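Local coordinates for maltose-binding protein MalE1 (Thermotoga maritima, PDB 6DTU), which binds maltotetraose in its cleft and probably delivers maltose and related malto-oligosaccharides for uptake across the membrane, at residues E144-Y157 and G221-I233. Residues are numbered along the deposited sequence; the frame is centred on the assembly and turned at random.
Sequences EVRGFITSAAEFYY and GQAAMIINGPWAI. With GLC (alpha-D-glucopyranose), chain C; GLC (alpha-D-glucopyranose), chain B; GLC (alpha-D-glucopyranose), chain D.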
ATOM      1  N   GLU A 144     -28.494  -0.760   6.483  1.00 32.63           N
ATOM      2  CA  GLU A 144     -27.791  -1.930   7.004  1.00 33.70           C
ATOM      3  C   GLU A 144     -26.643  -2.383   6.110  1.00 31.95           C
ATOM      4  O   GLU A 144     -25.796  -3.162   6.559  1.00 31.93           O
ATOM      5  CB  GLU A 144     -28.773  -3.092   7.188  1.00 36.79           C
ATOM      6  CG  GLU A 144     -30.136  -2.682   7.736  1.00 42.96           C
ATOM      7  CD  GLU A 144     -31.052  -3.871   7.986  1.00 48.41           C
ATOM      8  OE1 GLU A 144     -30.538  -4.999   8.148  1.00 51.92           O
ATOM      9  OE2 GLU A 144     -32.287  -3.683   8.014  1.00 53.22           O
ATOM     10  N   VAL A 145     -26.610  -1.947   4.853  1.00 29.79           N
ATOM     11  CA  VAL A 145     -25.520  -2.252   3.931  1.00 23.61           C
ATOM     12  C   VAL A 145     -25.086  -0.944   3.295  1.00 22.81           C
ATOM     13  O   VAL A 145     -25.916  -0.218   2.741  1.00 22.82           O
ATOM     14  CB  VAL A 145     -25.957  -3.231   2.823  1.00 22.97           C
ATOM     15  CG1 VAL A 145     -24.778  -3.608   1.932  1.00 23.46           C
ATOM     16  CG2 VAL A 145     -26.598  -4.488   3.420  1.00 28.39           C
ATOM     17  N   ARG A 146     -23.783  -0.678   3.304  1.00 17.98           N
ATOM     18  CA  ARG A 146     -23.261   0.520   2.674  1.00 17.62           C
ATOM     19  C   ARG A 146     -23.020   0.220   1.202  1.00 19.36           C
ATOM     20  O   ARG A 146     -22.444  -0.817   0.862  1.00 16.45           O
ATOM     21  CB  ARG A 146     -21.938   0.916   3.334  1.00 16.74           C
ATOM     22  CG  ARG A 146     -22.065   1.751   4.606  1.00 17.68           C
ATOM     23  CD  ARG A 146     -22.549   3.181   4.290  1.00 17.47           C
ATOM     24  NE  ARG A 146     -21.568   3.878   3.457  1.00 19.68           N
ATOM     25  CZ  ARG A 146     -20.506   4.529   3.916  1.00 20.57           C
ATOM     26  NH1 ARG A 146     -20.265   4.614   5.222  1.00 19.67           N
ATOM     27  NH2 ARG A 146     -19.676   5.111   3.060  1.00 17.88           N
ATOM     28  N   GLY A 147     -23.483   1.119   0.334  1.00 18.11           N
ATOM     29  CA  GLY A 147     -23.253   0.944  -1.091  1.00 17.13           C
ATOM     30  C   GLY A 147     -21.790   1.048  -1.479  1.00 17.73           C
ATOM     31  O   GLY A 147     -21.312   0.271  -2.310  1.00 16.52           O
ATOM     32  N   PHE A 148     -21.059   1.992  -0.878  1.00 17.04           N
ATOM     33  CA  PHE A 148     -19.663   2.226  -1.233  1.00 15.95           C
ATOM     34  C   PHE A 148     -18.923   2.799  -0.032  1.00 16.59           C
ATOM     35  O   PHE A 148     -19.442   3.679   0.659  1.00 17.30           O
ATOM     36  CB  PHE A 148     -19.557   3.197  -2.416  1.00 15.54           C
ATOM     37  CG  PHE A 148     -18.146   3.541  -2.790  1.00 16.34           C
ATOM     38  CD1 PHE A 148     -17.353   2.628  -3.479  1.00 17.36           C
ATOM     39  CD2 PHE A 148     -17.594   4.758  -2.399  1.00 17.19           C
ATOM     40  CE1 PHE A 148     -16.028   2.928  -3.791  1.00 17.56           C
ATOM     41  CE2 PHE A 148     -16.275   5.075  -2.717  1.00 19.12           C
ATOM     42  CZ  PHE A 148     -15.494   4.150  -3.416  1.00 17.85           C
ATOM     43  N   ILE A 149     -17.716   2.283   0.219  1.00 14.31           N
ATOM     44  CA  ILE A 149     -16.835   2.806   1.261  1.00 15.32           C
ATOM     45  C   ILE A 149     -15.390   2.786   0.779  1.00 15.29           C
ATOM     46  O   ILE A 149     -14.917   1.790   0.225  1.00 15.24           O
ATOM     47  CB  ILE A 149     -16.916   2.029   2.595  1.00 14.45           C
ATOM     48  CG1 ILE A 149     -18.332   1.586   2.945  1.00 18.26           C
ATOM     49  CG2 ILE A 149     -16.355   2.885   3.738  1.00 15.38           C
ATOM     50  CD1 ILE A 149     -18.338   0.728   4.210  1.00 18.29           C
ATOM     51  N   THR A 150     -14.666   3.858   1.079  1.00 17.70           N
ATOM     52  CA  THR A 150     -13.213   3.801   1.139  1.00 12.21           C
ATOM     53  C   THR A 150     -12.771   4.739   2.251  1.00 15.64           C
ATOM     54  O   THR A 150     -13.600   5.363   2.923  1.00 14.48           O
ATOM     55  CB  THR A 150     -12.548   4.064  -0.217  1.00 13.04           C
ATOM     56  OG1 THR A 150     -11.156   3.734  -0.113  1.00 14.33           O
ATOM     57  CG2 THR A 150     -12.679   5.541  -0.606  1.00 15.80           C
ATOM     58  N   SER A 151     -11.456   4.824   2.458  1.00 13.49           N
ATOM     59  CA  SER A 151     -10.928   5.705   3.496  1.00 14.74           C
ATOM     60  C   SER A 151     -10.931   7.127   2.939  1.00 17.23           C
ATOM     61  O   SER A 151      -9.984   7.568   2.286  1.00 15.76           O
ATOM     62  CB  SER A 151      -9.547   5.226   3.921  1.00 16.54           C
ATOM     63  OG  SER A 151      -9.177   5.872   5.128  1.00 16.60           O
ATOM     64  N   ALA A 152     -12.016   7.868   3.233  1.00 12.97           N
ATOM     65  CA  ALA A 152     -12.344   9.093   2.503  1.00 16.14           C
ATOM     66  C   ALA A 152     -11.328  10.212   2.696  1.00 17.35           C
ATOM     67  O   ALA A 152     -11.168  11.070   1.811  1.00 14.82           O
ATOM     68  CB  ALA A 152     -13.728   9.567   2.936  1.00 16.79           C
ATOM     69  N   ALA A 153     -10.639  10.240   3.831  1.00 15.11           N
ATOM     70  CA  ALA A 153      -9.757  11.349   4.174  1.00 14.92           C
ATOM     71  C   ALA A 153      -8.291  10.966   4.114  1.00 15.33           C
ATOM     72  O   ALA A 153      -7.433  11.733   4.566  1.00 17.79           O
ATOM     73  CB  ALA A 153     -10.107  11.879   5.564  1.00 16.40           C
ATOM     74  N   GLU A 154      -7.990   9.811   3.549  1.00 16.77           N
ATOM     75  CA  GLU A 154      -6.643   9.261   3.532  1.00 15.05           C
ATOM     76  C   GLU A 154      -6.106   9.363   2.109  1.00 14.44           C
ATOM     77  O   GLU A 154      -6.628   8.714   1.195  1.00 14.33           O
ATOM     78  CB  GLU A 154      -6.692   7.810   4.014  1.00 15.75           C
ATOM     79  CG  GLU A 154      -5.393   7.291   4.549  1.00 24.21           C
ATOM     80  CD  GLU A 154      -5.527   5.921   5.208  1.00 24.76           C
ATOM     81  OE1 GLU A 154      -6.662   5.494   5.557  1.00 21.32           O
ATOM     82  OE2 GLU A 154      -4.473   5.272   5.388  1.00 25.04           O
ATOM     83  N   PHE A 155      -5.051  10.158   1.934  1.00 13.91           N
ATOM     84  CA  PHE A 155      -4.533  10.467   0.598  1.00 12.54           C
ATOM     85  C   PHE A 155      -4.238   9.217  -0.224  1.00 14.88           C
ATOM     86  O   PHE A 155      -4.500   9.181  -1.436  1.00 16.14           O
ATOM     87  CB  PHE A 155      -3.273  11.320   0.750  1.00 15.50           C
ATOM     88  CG  PHE A 155      -2.471  11.491  -0.521  1.00 13.98           C
ATOM     89  CD1 PHE A 155      -3.061  11.953  -1.684  1.00 16.89           C
ATOM     90  CD2 PHE A 155      -1.105  11.263  -0.522  1.00 14.45           C
ATOM     91  CE1 PHE A 155      -2.323  12.122  -2.834  1.00 16.57           C
ATOM     92  CE2 PHE A 155      -0.347  11.439  -1.671  1.00 14.25           C
ATOM     93  CZ  PHE A 155      -0.957  11.876  -2.831  1.00 14.01           C
ATOM     94  N   TYR A 156      -3.662   8.187   0.400  1.00 13.76           N
ATOM     95  CA  TYR A 156      -3.313   6.984  -0.345  1.00 11.64           C
ATOM     96  C   TYR A 156      -4.519   6.412  -1.104  1.00 12.56           C
ATOM     97  O   TYR A 156      -4.389   5.961  -2.253  1.00 14.78           O
ATOM     98  CB  TYR A 156      -2.698   5.960   0.603  1.00 11.82           C
ATOM     99  CG  TYR A 156      -2.320   4.656  -0.069  1.00 11.84           C
ATOM    100  CD1 TYR A 156      -1.052   4.457  -0.635  1.00 11.62           C
ATOM    101  CD2 TYR A 156      -3.243   3.614  -0.158  1.00 13.53           C
ATOM    102  CE1 TYR A 156      -0.721   3.249  -1.272  1.00 12.80           C
ATOM    103  CE2 TYR A 156      -2.902   2.405  -0.782  1.00 12.53           C
ATOM    104  CZ  TYR A 156      -1.646   2.248  -1.335  1.00 13.56           C
ATOM    105  OH  TYR A 156      -1.340   1.073  -1.945  1.00 14.97           O
ATOM    106  N   TYR A 157      -5.705   6.471  -0.499  1.00 14.34           N
ATOM    107  CA  TYR A 157      -6.905   5.907  -1.112  1.00 15.54           C
ATOM    108  C   TYR A 157      -7.611   6.856  -2.076  1.00 15.71           C
ATOM    109  O   TYR A 157      -8.381   6.393  -2.932  1.00 15.67           O
ATOM    110  CB  TYR A 157      -7.868   5.417  -0.016  1.00 14.78           C
ATOM    111  CG  TYR A 157      -7.254   4.269   0.737  1.00 15.03           C
ATOM    112  CD1 TYR A 157      -7.449   2.959   0.311  1.00 13.28           C
ATOM    113  CD2 TYR A 157      -6.429   4.485   1.838  1.00 15.39           C
ATOM    114  CE1 TYR A 157      -6.832   1.897   0.957  1.00 14.50           C
ATOM    115  CE2 TYR A 157      -5.835   3.440   2.487  1.00 13.68           C
ATOM    116  CZ  TYR A 157      -6.050   2.148   2.051  1.00 14.08           C
ATOM    117  OH  TYR A 157      -5.450   1.101   2.676  1.00 16.57           O
ATOM    118  N   GLY A 221     -19.888  -8.483   5.461  1.00 16.90           N
ATOM    119  CA  GLY A 221     -21.012  -8.574   4.548  1.00 19.10           C
ATOM    120  C   GLY A 221     -21.924  -7.377   4.525  1.00 17.53           C
ATOM    121  O   GLY A 221     -23.066  -7.482   4.048  1.00 20.90           O
ATOM    122  N   GLN A 222     -21.444  -6.229   5.002  1.00 16.83           N
ATOM    123  CA  GLN A 222     -22.250  -5.028   5.145  1.00 17.50           C
ATOM    124  C   GLN A 222     -21.855  -3.929   4.165  1.00 15.86           C
ATOM    125  O   GLN A 222     -22.221  -2.773   4.379  1.00 17.45           O
ATOM    126  CB  GLN A 222     -22.214  -4.508   6.581  1.00 19.36           C
ATOM    127  CG  GLN A 222     -22.676  -5.516   7.623  1.00 25.82           C
ATOM    128  CD  GLN A 222     -22.469  -5.005   9.031  1.00 29.68           C
ATOM    129  OE1 GLN A 222     -21.346  -4.694   9.432  1.00 33.53           O
ATOM    130  NE2 GLN A 222     -23.551  -4.897   9.785  1.00 38.16           N
ATOM    131  N   ALA A 223     -21.056  -4.239   3.146  1.00 17.26           N
ATOM    132  CA  ALA A 223     -20.657  -3.243   2.161  1.00 16.37           C
ATOM    133  C   ALA A 223     -20.596  -3.865   0.771  1.00 15.05           C
ATOM    134  O   ALA A 223     -19.987  -4.922   0.568  1.00 16.02           O
ATOM    135  CB  ALA A 223     -19.345  -2.526   2.523  1.00 17.02           C
ATOM    136  N   ALA A 224     -21.213  -3.191  -0.191  1.00 16.60           N
ATOM    137  CA  ALA A 224     -21.299  -3.747  -1.532  1.00 14.90           C
ATOM    138  C   ALA A 224     -20.010  -3.537  -2.321  1.00 13.98           C
ATOM    139  O   ALA A 224     -19.596  -4.428  -3.069  1.00 16.44           O
ATOM    140  CB  ALA A 224     -22.492  -3.146  -2.261  1.00 15.91           C
ATOM    141  N   MET A 225     -19.386  -2.362  -2.195  1.00 15.41           N
ATOM    142  CA  MET A 225     -18.219  -2.005  -2.988  1.00 16.03           C
ATOM    143  C   MET A 225     -17.260  -1.190  -2.145  1.00 16.14           C
ATOM    144  O   MET A 225     -17.681  -0.266  -1.439  1.00 16.01           O
ATOM    145  CB  MET A 225     -18.621  -1.116  -4.165  1.00 16.01           C
ATOM    146  CG  MET A 225     -19.504  -1.834  -5.174  1.00 15.29           C
ATOM    147  SD  MET A 225     -20.100  -0.769  -6.512  1.00 17.27           S
ATOM    148  CE  MET A 225     -21.156   0.397  -5.649  1.00 18.63           C
ATOM    149  N   ILE A 226     -15.965  -1.485  -2.282  1.00 15.51           N
ATOM    150  CA  ILE A 226     -14.922  -0.701  -1.639  1.00 15.90           C
ATOM    151  C   ILE A 226     -13.762  -0.478  -2.599  1.00 13.81           C
ATOM    152  O   ILE A 226     -13.649  -1.122  -3.646  1.00 15.92           O
ATOM    153  CB  ILE A 226     -14.406  -1.341  -0.336  1.00 13.64           C
ATOM    154  CG1 ILE A 226     -13.737  -2.685  -0.634  1.00 12.92           C
ATOM    155  CG2 ILE A 226     -15.548  -1.471   0.676  1.00 16.38           C
ATOM    156  CD1 ILE A 226     -13.144  -3.324   0.612  1.00 12.13           C
ATOM    157  N   ILE A 227     -12.901   0.466  -2.240  1.00 14.31           N
ATOM    158  CA  ILE A 227     -11.612   0.626  -2.905  1.00 14.04           C
ATOM    159  C   ILE A 227     -10.525   0.278  -1.902  1.00 14.38           C
ATOM    160  O   ILE A 227     -10.286   1.019  -0.943  1.00 13.86           O
ATOM    161  CB  ILE A 227     -11.419   2.023  -3.503  1.00 12.66           C
ATOM    162  CG1 ILE A 227     -12.425   2.230  -4.635  1.00 15.71           C
ATOM    163  CG2 ILE A 227     -10.010   2.125  -4.074  1.00 15.36           C
ATOM    164  CD1 ILE A 227     -12.369   3.622  -5.271  1.00 17.12           C
ATOM    165  N   ASN A 228      -9.867  -0.860  -2.125  1.00 13.39           N
ATOM    166  CA  ASN A 228      -8.892  -1.392  -1.183  1.00 13.22           C
ATOM    167  C   ASN A 228      -7.946  -2.309  -1.949  1.00 13.97           C
ATOM    168  O   ASN A 228      -8.150  -2.593  -3.129  1.00 12.81           O
ATOM    169  CB  ASN A 228      -9.595  -2.161  -0.061  1.00 13.75           C
ATOM    170  CG  ASN A 228      -8.746  -2.295   1.190  1.00 14.20           C
ATOM    171  OD1 ASN A 228      -7.619  -1.813   1.261  1.00 13.02           O
ATOM    172  ND2 ASN A 228      -9.302  -2.945   2.197  1.00 13.67           N
ATOM    173  N   GLY A 229      -6.911  -2.783  -1.254  1.00 15.03           N
ATOM    174  CA  GLY A 229      -5.845  -3.524  -1.884  1.00 15.28           C
ATOM    175  C   GLY A 229      -5.861  -5.012  -1.614  1.00 14.92           C
ATOM    176  O   GLY A 229      -6.660  -5.534  -0.836  1.00 14.19           O
ATOM    177  N   PRO A 230      -4.919  -5.723  -2.234  1.00 14.78           N
ATOM    178  CA  PRO A 230      -4.935  -7.189  -2.172  1.00 12.85           C
ATOM    179  C   PRO A 230      -4.600  -7.748  -0.800  1.00 15.39           C
ATOM    180  O   PRO A 230      -4.884  -8.921  -0.537  1.00 14.56           O
ATOM    181  CB  PRO A 230      -3.909  -7.595  -3.247  1.00 12.71           C
ATOM    182  CG  PRO A 230      -2.950  -6.411  -3.291  1.00 11.58           C
ATOM    183  CD  PRO A 230      -3.826  -5.194  -3.061  1.00 13.29           C
ATOM    184  N   TRP A 231      -3.982  -6.947   0.066  1.00 15.28           N
ATOM    185  CA  TRP A 231      -3.758  -7.335   1.449  1.00 14.83           C
ATOM    186  C   TRP A 231      -5.050  -7.624   2.190  1.00 15.51           C
ATOM    187  O   TRP A 231      -5.006  -8.247   3.249  1.00 15.26           O
ATOM    188  CB  TRP A 231      -3.032  -6.200   2.185  1.00 11.34           C
ATOM    189  CG  TRP A 231      -3.716  -4.857   2.074  1.00 12.65           C
ATOM    190  CD1 TRP A 231      -4.761  -4.408   2.828  1.00 13.92           C
ATOM    191  CD2 TRP A 231      -3.412  -3.802   1.147  1.00 12.33           C
ATOM    192  NE1 TRP A 231      -5.120  -3.146   2.437  1.00 13.67           N
ATOM    193  CE2 TRP A 231      -4.316  -2.751   1.397  1.00 11.24           C
ATOM    194  CE3 TRP A 231      -2.480  -3.656   0.112  1.00 13.95           C
ATOM    195  CZ2 TRP A 231      -4.305  -1.551   0.667  1.00 13.19           C
ATOM    196  CZ3 TRP A 231      -2.465  -2.467  -0.604  1.00 12.98           C
ATOM    197  CH2 TRP A 231      -3.387  -1.439  -0.336  1.00 13.36           C
ATOM    198  N   ALA A 232      -6.196  -7.176   1.684  1.00 13.63           N
ATOM    199  CA  ALA A 232      -7.449  -7.324   2.409  1.00 14.52           C
ATOM    200  C   ALA A 232      -8.238  -8.573   2.034  1.00 13.25           C
ATOM    201  O   ALA A 232      -9.170  -8.933   2.764  1.00 14.39           O
ATOM    202  CB  ALA A 232      -8.312  -6.077   2.199  1.00 13.77           C
ATOM    203  N   ILE A 233      -7.846  -9.266   0.966  1.00 15.27           N
ATOM    204  CA  ILE A 233      -8.682 -10.261   0.310  1.00 15.43           C
ATOM    205  C   ILE A 233      -8.771 -11.559   1.101  1.00 17.93           C
ATOM    206  O   ILE A 233      -9.841 -12.180   1.174  1.00 14.81           O
ATOM    207  CB  ILE A 233      -8.132 -10.485  -1.101  1.00 17.90           C
ATOM    208  CG1 ILE A 233      -8.488  -9.294  -1.991  1.00 18.92           C
ATOM    209  CG2 ILE A 233      -8.549 -11.846  -1.645  1.00 22.36           C
ATOM    210  CD1 ILE A 233      -9.929  -9.058  -2.107  1.00 21.90           C
TER
HETATM  211  C1  GLC C   2      -1.611  -0.412   2.607  1.00 12.63           C
HETATM  212  C2  GLC C   2      -0.497  -0.195   1.649  1.00 12.95           C
HETATM  213  C3  GLC C   2       0.447   0.800   2.151  1.00 13.78           C
HETATM  214  C4  GLC C   2      -0.240   2.121   2.428  1.00 10.93           C
HETATM  215  C5  GLC C   2      -1.448   1.949   3.398  1.00 11.85           C
HETATM  216  C6  GLC C   2      -2.269   3.122   3.478  1.00 13.17           C
HETATM  217  O2  GLC C   2       0.223  -1.458   1.541  1.00 14.30           O
HETATM  218  O3  GLC C   2       1.483   1.087   1.140  1.00 12.94           O
HETATM  219  O4  GLC C   2       0.691   3.037   3.103  1.00 15.28           O
HETATM  220  O5  GLC C   2      -2.322   0.854   2.799  1.00 14.15           O
HETATM  221  O6  GLC C   2      -3.135   2.990   4.593  1.00 17.84           O
HETATM  222  C1  GLC B   3       1.173   4.109   2.356  1.00 13.65           C
HETATM  223  C2  GLC B   3       2.623   4.254   2.598  1.00 12.84           C
HETATM  224  C3  GLC B   3       2.918   4.569   4.032  1.00 13.47           C
HETATM  225  C4  GLC B   3       2.261   5.819   4.470  1.00 14.09           C
HETATM  226  C5  GLC B   3       0.729   5.731   4.262  1.00 14.09           C
HETATM  227  C6  GLC B   3       0.088   6.955   4.518  1.00 12.87           C
HETATM  228  O2  GLC B   3       3.278   3.000   2.256  1.00 14.74           O
HETATM  229  O3  GLC B   3       4.364   4.691   4.216  1.00 14.87           O
HETATM  230  O4  GLC B   3       2.532   5.987   5.890  1.00 14.08           O
HETATM  231  O5  GLC B   3       0.469   5.340   2.774  1.00 13.14           O
HETATM  232  O6  GLC B   3      -1.302   6.765   4.356  1.00 17.47           O
HETATM  233  C1  GLC D   1      -2.011  -4.075   6.323  1.00 18.36           C
HETATM  234  C2  GLC D   1      -1.173  -4.282   5.124  1.00 12.38           C
HETATM  235  C3  GLC D   1      -0.604  -3.018   4.623  1.00 14.23           C
HETATM  236  C4  GLC D   1      -1.674  -2.026   4.325  1.00 12.37           C
HETATM  237  C5  GLC D   1      -2.488  -1.716   5.610  1.00 13.32           C
HETATM  238  C6  GLC D   1      -3.634  -0.946   5.385  1.00 17.14           C
HETATM  239  O1  GLC D   1      -1.225  -3.635   7.383  1.00 21.14           O
HETATM  240  O2  GLC D   1      -0.109  -5.213   5.504  1.00 15.09           O
HETATM  241  O3  GLC D   1       0.155  -3.354   3.404  1.00 13.99           O
HETATM  242  O4  GLC D   1      -1.078  -0.792   3.841  1.00 13.10           O
HETATM  243  O5  GLC D   1      -3.033  -3.077   6.072  1.00 15.94           O
HETATM  244  O6  GLC D   1      -4.214  -0.607   6.649  1.00 20.13           O
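With Trp231 CG between backbone N and carbonyl carbon (chi1 54°) and Tyr156 CG anti to its own N (chi1 179°), the indole's six-membered ring and the Tyr156 hydroxyl end are brought together from opposite directions. Tyr156 OH meets the indole edge 3.6 Å from Trp231 CH2, and Tyr157 OH comes obliquely to 3.5 Å from Trp231 CZ2. Two linked glucoses of the maltotetraose, chains C and D, lie over one indole face, C1 of the chain C glucose 3.5 Å from Trp231 CZ2, while Gly229 CA packs against the opposite face, toward its rim. The chain C glucose also stacks its C4 over the centre of the Tyr156 ring, a CH-pi platform, and its O6 donates to Glu154 OE2; Ser151 OG binds the other carboxylate oxygen and so helps fix the group's rotation. Loss of the indole to an alanine would probably leave the chain D glucose without the aromatic face it rests on, the chain C glucose with Tyr156 alone of the two rings, and both tyrosine hydroxyls without their indole neighbour.

These pocket residues follow a parallel strand pair in one lobe of the periplasmic binding protein fold, where 146-149 forms the edge of a four-stranded mixed sheet beside 223-228. Arg146 N donates to Gln222 O at 2.8 Å, and Arg146 O accepts from Ala224 N; after the corner at Gly147, Ile149 N binds Met225 O at 3.0 Å. One residue on, Thr150 OG1 donates in the carbonyl plane to a lone pair of Ile227 O. On one sheet face the Phe148 ring turns its edge to Ile227 CG1 and CD1, against Leu130 and Ala134 of helix 127-140; on the other, Ile149 CD1 sits 3.8 Å from Ala223 CB, beside Met217.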